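Local coordinates for protein putative N-acetylmuramoyl-L-alanine amidase,autolysin cwp6 (Peptoclostridium difficile, PDB 5J72) that is probably a zinc-dependent N-acetylmuramoyl-L-alanine amidase, a cell wall autolysin held at the cell surface by CWB2 modules, at residues I5-R9 / A385-A389; S11-S16 / A412-Y416. All coordinates share one frame; numbering follows the deposited sequence.

Contact 1: I5-R9 / A385-A389; sequences INLQR and AKLKA. With CA (calcium ion), chain C.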
ATOM      1  N   ILE A   5     -10.869 -14.834  24.129  1.00 19.86           N
ATOM      2  CA  ILE A   5     -11.658 -13.758  23.507  1.00 21.33           C
ATOM      3  C   ILE A   5     -10.796 -13.152  22.356  1.00 23.52           C
ATOM      4  O   ILE A   5      -9.732 -12.596  22.631  1.00 24.23           O
ATOM      5  CB  ILE A   5     -11.933 -12.682  24.580  1.00 19.75           C
ATOM      6  CG1 ILE A   5     -12.834 -13.249  25.692  1.00 19.75           C
ATOM      7  CG2 ILE A   5     -12.612 -11.478  23.955  1.00 19.83           C
ATOM      8  CD1 ILE A   5     -12.967 -12.217  26.901  1.00 21.93           C
ATOM      9  N   ASN A   6     -11.283 -13.176  21.164  1.00 17.72           N
ATOM     10  CA  ASN A   6     -10.496 -12.655  20.030  1.00 17.09           C
ATOM     11  C   ASN A   6     -11.182 -11.427  19.437  1.00 18.79           C
ATOM     12  O   ASN A   6     -12.232 -11.584  18.790  1.00 21.75           O
ATOM     13  CB  ASN A   6     -10.414 -13.732  18.962  1.00 21.42           C
ATOM     14  CG  ASN A   6      -9.518 -13.262  17.789  1.00 33.82           C
ATOM     15  OD1 ASN A   6      -8.566 -12.464  17.962  1.00 32.57           O
ATOM     16  ND2 ASN A   6      -9.702 -13.751  16.590  1.00 38.09           N
ATOM     17  N   LEU A   7     -10.606 -10.238  19.669  1.00 17.84           N
ATOM     18  CA  LEU A   7     -11.184  -8.988  19.159  1.00 15.79           C
ATOM     19  C   LEU A   7     -10.392  -8.581  17.909  1.00 17.49           C
ATOM     20  O   LEU A   7      -9.158  -8.651  17.903  1.00 20.02           O
ATOM     21  CB  LEU A   7     -11.061  -7.855  20.205  1.00 18.28           C
ATOM     22  CG  LEU A   7     -11.821  -8.174  21.527  1.00 20.02           C
ATOM     23  CD1 LEU A   7     -11.708  -6.890  22.456  1.00 19.49           C
ATOM     24  CD2 LEU A   7     -13.292  -8.575  21.240  1.00 20.48           C
ATOM     25  N   GLN A   8     -11.094  -8.170  16.878  1.00 17.83           N
ATOM     26  CA  GLN A   8     -10.352  -7.804  15.627  1.00 19.34           C
ATOM     27  C   GLN A   8      -9.511  -6.512  15.738  1.00 21.89           C
ATOM     28  O   GLN A   8      -8.339  -6.474  15.293  1.00 20.45           O
ATOM     29  CB  GLN A   8     -11.354  -7.682  14.503  1.00 18.20           C
ATOM     30  CG  GLN A   8     -10.694  -7.203  13.154  1.00 18.83           C
ATOM     31  CD  GLN A   8     -11.763  -7.026  12.099  1.00 22.94           C
ATOM     32  OE1 GLN A   8     -12.905  -6.701  12.410  1.00 18.52           O
ATOM     33  NE2 GLN A   8     -11.388  -7.198  10.788  1.00 17.63           N
ATOM     34  N   ARG A   9     -10.076  -5.454  16.375  1.00 20.84           N
ATOM     35  CA  ARG A   9      -9.439  -4.106  16.431  1.00 21.67           C
ATOM     36  C   ARG A   9      -9.279  -3.634  17.826  1.00 20.23           C
ATOM     37  O   ARG A   9     -10.187  -3.820  18.618  1.00 20.08           O
ATOM     38  CB  ARG A   9     -10.359  -3.038  15.779  1.00 19.67           C
ATOM     39  CG  ARG A   9     -11.005  -3.449  14.464  1.00 29.93           C
ATOM     40  CD  ARG A   9     -11.362  -2.243  13.551  1.00 30.30           C
ATOM     41  NE  ARG A   9     -12.058  -2.815  12.373  1.00 39.45           N
ATOM     42  CZ  ARG A   9     -11.460  -3.271  11.263  1.00 35.11           C
ATOM     43  NH1 ARG A   9     -12.175  -3.824  10.298  1.00 33.95           N
ATOM     44  NH2 ARG A   9     -10.161  -3.150  11.108  1.00 22.61           N
ATOM     45  N   ALA A 385      -3.697  -8.051   7.637  1.00 15.34           N
ATOM     46  CA  ALA A 385      -4.669  -9.098   7.262  1.00 16.03           C
ATOM     47  C   ALA A 385      -5.797  -9.236   8.357  1.00 17.03           C
ATOM     48  O   ALA A 385      -6.954  -9.369   8.022  1.00 18.82           O
ATOM     49  CB  ALA A 385      -3.943 -10.427   7.189  1.00 14.61           C
ATOM     50  N   LYS A 386      -5.418  -9.224   9.619  1.00 16.33           N
ATOM     51  CA  LYS A 386      -6.387  -9.319  10.760  1.00 15.70           C
ATOM     52  C   LYS A 386      -7.406  -8.118  10.672  1.00 16.84           C
ATOM     53  O   LYS A 386      -8.610  -8.283  10.816  1.00 18.91           O
ATOM     54  CB  LYS A 386      -5.577  -9.204  12.081  1.00 14.88           C
ATOM     55  CG  LYS A 386      -6.499  -9.307  13.347  1.00 18.15           C
ATOM     56  CD  LYS A 386      -5.602  -9.259  14.617  1.00 25.50           C
ATOM     57  CE  LYS A 386      -6.484  -9.167  15.879  1.00 35.45           C
ATOM     58  NZ  LYS A 386      -7.232 -10.438  16.164  1.00 36.71           N
ATOM     59  N   LEU A 387      -6.892  -6.939  10.421  1.00 16.06           N
ATOM     60  CA  LEU A 387      -7.727  -5.719  10.305  1.00 17.17           C
ATOM     61  C   LEU A 387      -8.469  -5.616   8.966  1.00 19.07           C
ATOM     62  O   LEU A 387      -9.327  -4.727   8.806  1.00 19.67           O
ATOM     63  CB  LEU A 387      -6.813  -4.473  10.438  1.00 16.58           C
ATOM     64  CG  LEU A 387      -6.056  -4.385  11.762  1.00 16.04           C
ATOM     65  CD1 LEU A 387      -5.096  -3.152  11.738  1.00 18.24           C
ATOM     66  CD2 LEU A 387      -7.146  -4.299  12.943  1.00 18.06           C
ATOM     67  N   LYS A 388      -8.148  -6.509   7.992  1.00 17.05           N
ATOM     68  CA  LYS A 388      -8.714  -6.535   6.643  1.00 18.25           C
ATOM     69  C   LYS A 388      -8.507  -5.131   6.007  1.00 20.31           C
ATOM     70  O   LYS A 388      -9.469  -4.520   5.488  1.00 19.78           O
ATOM     71  CB  LYS A 388     -10.171  -6.982   6.655  1.00 21.08           C
ATOM     72  CG  LYS A 388     -10.317  -8.408   7.291  1.00 23.51           C
ATOM     73  CD  LYS A 388     -11.800  -8.822   7.165  1.00 29.81           C
ATOM     74  CE  LYS A 388     -12.172 -10.201   7.722  1.00 38.06           C
ATOM     75  NZ  LYS A 388     -11.220 -11.227   7.283  1.00 47.13           N
ATOM     76  N   ALA A 389      -7.285  -4.662   6.074  1.00 19.85           N
ATOM     77  CA  ALA A 389      -6.854  -3.328   5.634  1.00 21.19           C
ATOM     78  C   ALA A 389      -5.575  -3.425   4.787  1.00 19.93           C
ATOM     79  O   ALA A 389      -4.795  -4.357   4.921  1.00 18.03           O
ATOM     80  CB  ALA A 389      -6.570  -2.433   6.850  1.00 18.39           C
TER
HETATM   81 CA    CA C 701      -6.213 -13.115  18.982  0.70 45.58          CA
HETATM   82  O   HOH W   1      -7.437 -13.983  20.857  1.00 26.22           O
HETATM   83  O   HOH W   2     -11.761  -3.967   6.911  1.00 33.82           O
HETATM   84  O   HOH W   3      -5.153 -12.222  17.146  1.00 38.63           O
HETATM   85  O   HOH W   4      -5.998 -10.932  19.756  1.00 34.71           O
HETATM   86  O   HOH W   5      -4.666 -13.790  20.230  1.00 48.80           O

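Contact 2: S11-S16 / A412-Y416; sequences SVVLGS and AETVY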
ATOM      1  N   SER A  11      -7.908  -0.377  18.230  1.00 17.43           N
ATOM      2  CA  SER A  11      -7.981   1.088  18.031  1.00 18.65           C
ATOM      3  C   SER A  11      -9.154   1.320  17.071  1.00 20.64           C
ATOM      4  O   SER A  11      -9.177   0.719  15.973  1.00 19.73           O
ATOM      5  CB  SER A  11      -6.667   1.599  17.444  1.00 20.88           C
ATOM      6  OG  SER A  11      -6.704   3.006  17.307  1.00 25.86           O
ATOM      7  N   VAL A  12     -10.154   2.125  17.459  1.00 17.57           N
ATOM      8  CA  VAL A  12     -11.337   2.331  16.624  1.00 17.32           C
ATOM      9  C   VAL A  12     -11.702   3.842  16.598  1.00 15.00           C
ATOM     10  O   VAL A  12     -10.975   4.631  17.197  1.00 15.71           O
ATOM     11  CB  VAL A  12     -12.548   1.497  17.184  1.00 15.73           C
ATOM     12  CG1 VAL A  12     -12.205  -0.011  17.157  1.00 17.94           C
ATOM     13  CG2 VAL A  12     -12.900   1.932  18.611  1.00 16.90           C
ATOM     14  N   VAL A  13     -12.779   4.179  15.923  1.00 15.75           N
ATOM     15  CA  VAL A  13     -13.309   5.559  15.944  1.00 15.14           C
ATOM     16  C   VAL A  13     -14.821   5.350  16.035  1.00 16.76           C
ATOM     17  O   VAL A  13     -15.319   4.255  15.907  1.00 16.76           O
ATOM     18  CB  VAL A  13     -12.957   6.406  14.668  1.00 17.87           C
ATOM     19  CG1 VAL A  13     -11.429   6.529  14.482  1.00 17.17           C
ATOM     20  CG2 VAL A  13     -13.531   5.729  13.439  1.00 16.08           C
ATOM     21  N   LEU A  14     -15.575   6.423  16.240  1.00 17.83           N
ATOM     22  CA  LEU A  14     -17.045   6.314  16.265  1.00 17.65           C
ATOM     23  C   LEU A  14     -17.528   5.742  14.951  1.00 17.08           C
ATOM     24  O   LEU A  14     -17.128   6.258  13.862  1.00 17.66           O
ATOM     25  CB  LEU A  14     -17.595   7.764  16.522  1.00 15.82           C
ATOM     26  CG  LEU A  14     -19.130   7.810  16.664  1.00 17.84           C
ATOM     27  CD1 LEU A  14     -19.612   7.109  17.983  1.00 16.47           C
ATOM     28  CD2 LEU A  14     -19.554   9.313  16.730  1.00 20.00           C
ATOM     29  N   GLY A  15     -18.339   4.681  15.005  1.00 18.41           N
ATOM     30  CA  GLY A  15     -18.857   4.041  13.812  1.00 22.16           C
ATOM     31  C   GLY A  15     -18.040   2.814  13.390  1.00 22.36           C
ATOM     32  O   GLY A  15     -18.441   2.113  12.470  1.00 20.57           O
ATOM     33  N   SER A  16     -16.887   2.545  14.016  1.00 19.45           N
ATOM     34  CA  SER A  16     -16.128   1.326  13.585  1.00 18.87           C
ATOM     35  C   SER A  16     -16.888   0.065  13.882  1.00 19.91           C
ATOM     36  O   SER A  16     -17.755  -0.002  14.772  1.00 18.41           O
ATOM     37  CB  SER A  16     -14.799   1.191  14.339  1.00 16.72           C
ATOM     38  OG  SER A  16     -13.902   2.245  14.040  1.00 18.21           O
ATOM     39  N   ALA A 412      -9.987   6.335   5.579  1.00 21.57           N
ATOM     40  CA  ALA A 412      -9.611   5.175   6.403  1.00 19.94           C
ATOM     41  C   ALA A 412      -9.939   5.635   7.835  1.00 21.99           C
ATOM     42  O   ALA A 412      -9.603   6.771   8.200  1.00 24.03           O
ATOM     43  CB  ALA A 412      -8.124   4.898   6.309  1.00 20.67           C
ATOM     44  N   GLU A 413     -10.534   4.748   8.668  1.00 22.61           N
ATOM     45  CA  GLU A 413     -10.841   5.162  10.067  1.00 20.79           C
ATOM     46  C   GLU A 413      -9.616   5.387  10.876  1.00 21.95           C
ATOM     47  O   GLU A 413      -9.547   6.358  11.613  1.00 22.47           O
ATOM     48  CB  GLU A 413     -11.693   4.080  10.728  1.00 21.28           C
ATOM     49  CG  GLU A 413     -12.989   3.945   9.975  1.00 27.41           C
ATOM     50  CD  GLU A 413     -13.818   2.739  10.426  1.00 38.95           C
ATOM     51  OE1 GLU A 413     -13.332   1.929  11.218  1.00 42.84           O
ATOM     52  OE2 GLU A 413     -14.966   2.621   9.975  1.00 49.05           O
ATOM     53  N   THR A 414      -8.605   4.516  10.742  1.00 20.84           N
ATOM     54  CA  THR A 414      -7.378   4.620  11.498  1.00 21.42           C
ATOM     55  C   THR A 414      -6.160   4.444  10.589  1.00 22.00           C
ATOM     56  O   THR A 414      -6.191   3.560   9.709  1.00 25.38           O
ATOM     57  CB  THR A 414      -7.320   3.478  12.558  1.00 23.94           C
ATOM     58  OG1 THR A 414      -8.525   3.545  13.350  1.00 25.08           O
ATOM     59  CG2 THR A 414      -6.097   3.564  13.461  1.00 22.40           C
ATOM     60  N   VAL A 415      -5.115   5.197  10.840  1.00 21.89           N
ATOM     61  CA  VAL A 415      -3.919   5.074  10.048  1.00 21.56           C
ATOM     62  C   VAL A 415      -2.879   4.541  10.977  1.00 22.70           C
ATOM     63  O   VAL A 415      -2.650   5.097  12.061  1.00 22.82           O
ATOM     64  CB  VAL A 415      -3.479   6.455   9.475  1.00 22.73           C
ATOM     65  CG1 VAL A 415      -2.088   6.343   8.823  1.00 22.71           C
ATOM     66  CG2 VAL A 415      -4.501   6.972   8.493  1.00 26.01           C
ATOM     67  N   TYR A 416      -2.231   3.423  10.613  1.00 19.51           N
ATOM     68  CA  TYR A 416      -1.182   2.925  11.444  1.00 17.41           C
ATOM     69  C   TYR A 416       0.135   3.253  10.840  1.00 21.73           C
ATOM     70  O   TYR A 416       0.347   2.922   9.667  1.00 23.88           O
ATOM     71  CB  TYR A 416      -1.237   1.390  11.563  1.00 17.35           C
ATOM     72  CG  TYR A 416      -2.453   0.906  12.315  1.00 18.22           C
ATOM     73  CD1 TYR A 416      -2.356   0.484  13.625  1.00 22.16           C
ATOM     74  CD2 TYR A 416      -3.694   0.834  11.696  1.00 17.85           C
ATOM     75  CE1 TYR A 416      -3.491  -0.014  14.318  1.00 22.72           C
ATOM     76  CE2 TYR A 416      -4.814   0.343  12.370  1.00 20.38           C
ATOM     77  CZ  TYR A 416      -4.698  -0.077  13.676  1.00 22.77           C
ATOM     78  OH  TYR A 416      -5.858  -0.560  14.281  1.00 22.81           O
TER
HETATM   79  O   HOH W   6      -8.339   4.607  15.910  1.00 20.78           O
HETATM   80  O   HOH W   7     -10.032   1.243  13.356  1.00 34.67           O
HETATM   81  O   HOH W   8     -17.497   1.205   9.903  1.00 45.49           O

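Contact 1: I5-R9 / A385-A389
Two side chains grip the carbonyl oxygen of Leu387: Arg9 from the 5-9 segment and Ser364 of strand 362-370. Arg9 NH2 reaches it at 2.9 Å, close to the guanidinium plane and on a lone pair of the carbonyl, while Arg9 NH1 adds a weak bond to the same oxygen. Ser364 OG supplies a further hydrogen bond. Arg9 is itself steadied by a bond from NE to Lys17 O, and Gln8 CD lies over one face of its guanidinium, displaced toward the rim. Beside it, Gln8 NE2 donates to Lys386 O at 3.0 Å, with the oxygen almost in the plane of the amide. The other end of that amide, OE1, accepts from Asn19 N, which fixes its flip. Both acceptors, Lys386 O and Leu387 O, lie at the C-terminal end of helix 375-387, which closes in a Schellman motif: Lys388 takes a positive phi (55°) and its N bonds back to Ala385 O at 3.1 Å. A cationic guanidinium at this end would probably be favoured by the helix dipole. The chain just after strand 3-7 of the N-terminal domain thus meets the end of a helix in a CWB2 module. Lys386 runs back alongside the Gln8 backbone, extended until its last torsion (70°) turns NZ toward the strand. There NZ bonds to Leu7 O at 3.2 Å, approaching from above the carbonyl plane, and to a water at 2.9 Å. Asn6 comes from the opposite direction; its OD1 is 3.0 Å from Lys386 NZ and also binds the calcium ion at 2.6 Å. Four waters bind the same ion, among them the one held by Lys386. Leu387 CD2 packs against Gln8 O at 3.4 Å.

Contact 2: S11-S16 / A412-Y416
Val13 and Glu413 make the tight part of this contact. Val13 CG2 rests 3.7 Å from Glu413 CB and also touches CG, while its other methyl, CG1, sits 3.4 Å from Glu413 O. From there the glutamate runs extended beyond CG, carrying its carboxylate across to the turn that follows strand 11-13. Glu413 OE1 meets Ser16 OG at 2.9 Å, an oxygen that already accepts a nearly straight bond from Val13 N (168°). The hydroxyl therefore ties the two ends of its own turn together and faces the carboxylate as well. At the outer margin the contact is looser: Glu413 OE2 and Gly15 O, 4.3 Å apart, share a water within hydrogen-bonding distance of both, rather than meeting directly. Water also separates the strands at the other end, although this region is buried. One water bridges Ser11 OG, Val12 O and Thr414 OG1, and a second links Ser11 O to Thr414 OG1, each 2.8 Å from that threonine hydroxyl. Direct touches are slight here, with Tyr416 OH 3.9 Å from Ser11 CB, and the buried Ser11 N has no partner in the model. The axes of segments 11-13 and 414-416 approach to 8.3 Å and run roughly antiparallel (150°), too far for backbone pairing. Each pairs elsewhere instead: 11-13 with strand 106-113, and 411-418 with strands 128-135 and 362-370. Val13 to Ser16 form a type II beta turn, with Gly15 at the third position, where the positive phi usual for this turn suits glycine.

Both contacts join the N-terminal domain to the same CWB2 module, through strands 3-7 and 11-13 and the residues just after each on one side and helix 375-387 and strand 411-418 on the other. They touch each other where Leu387 CD1 packs on Tyr416 CE2 at 3.6 Å. Contact 1 is partly buried and mostly polar, built on long side chains that reach backbone carbonyls at the helix end and on the strand, with a calcium ion bound by Asn6 beside them. Contact 2 is buried yet less directly bonded, mixing aliphatic packing and one glutamate with bridging waters, and it lies away from the metal sites.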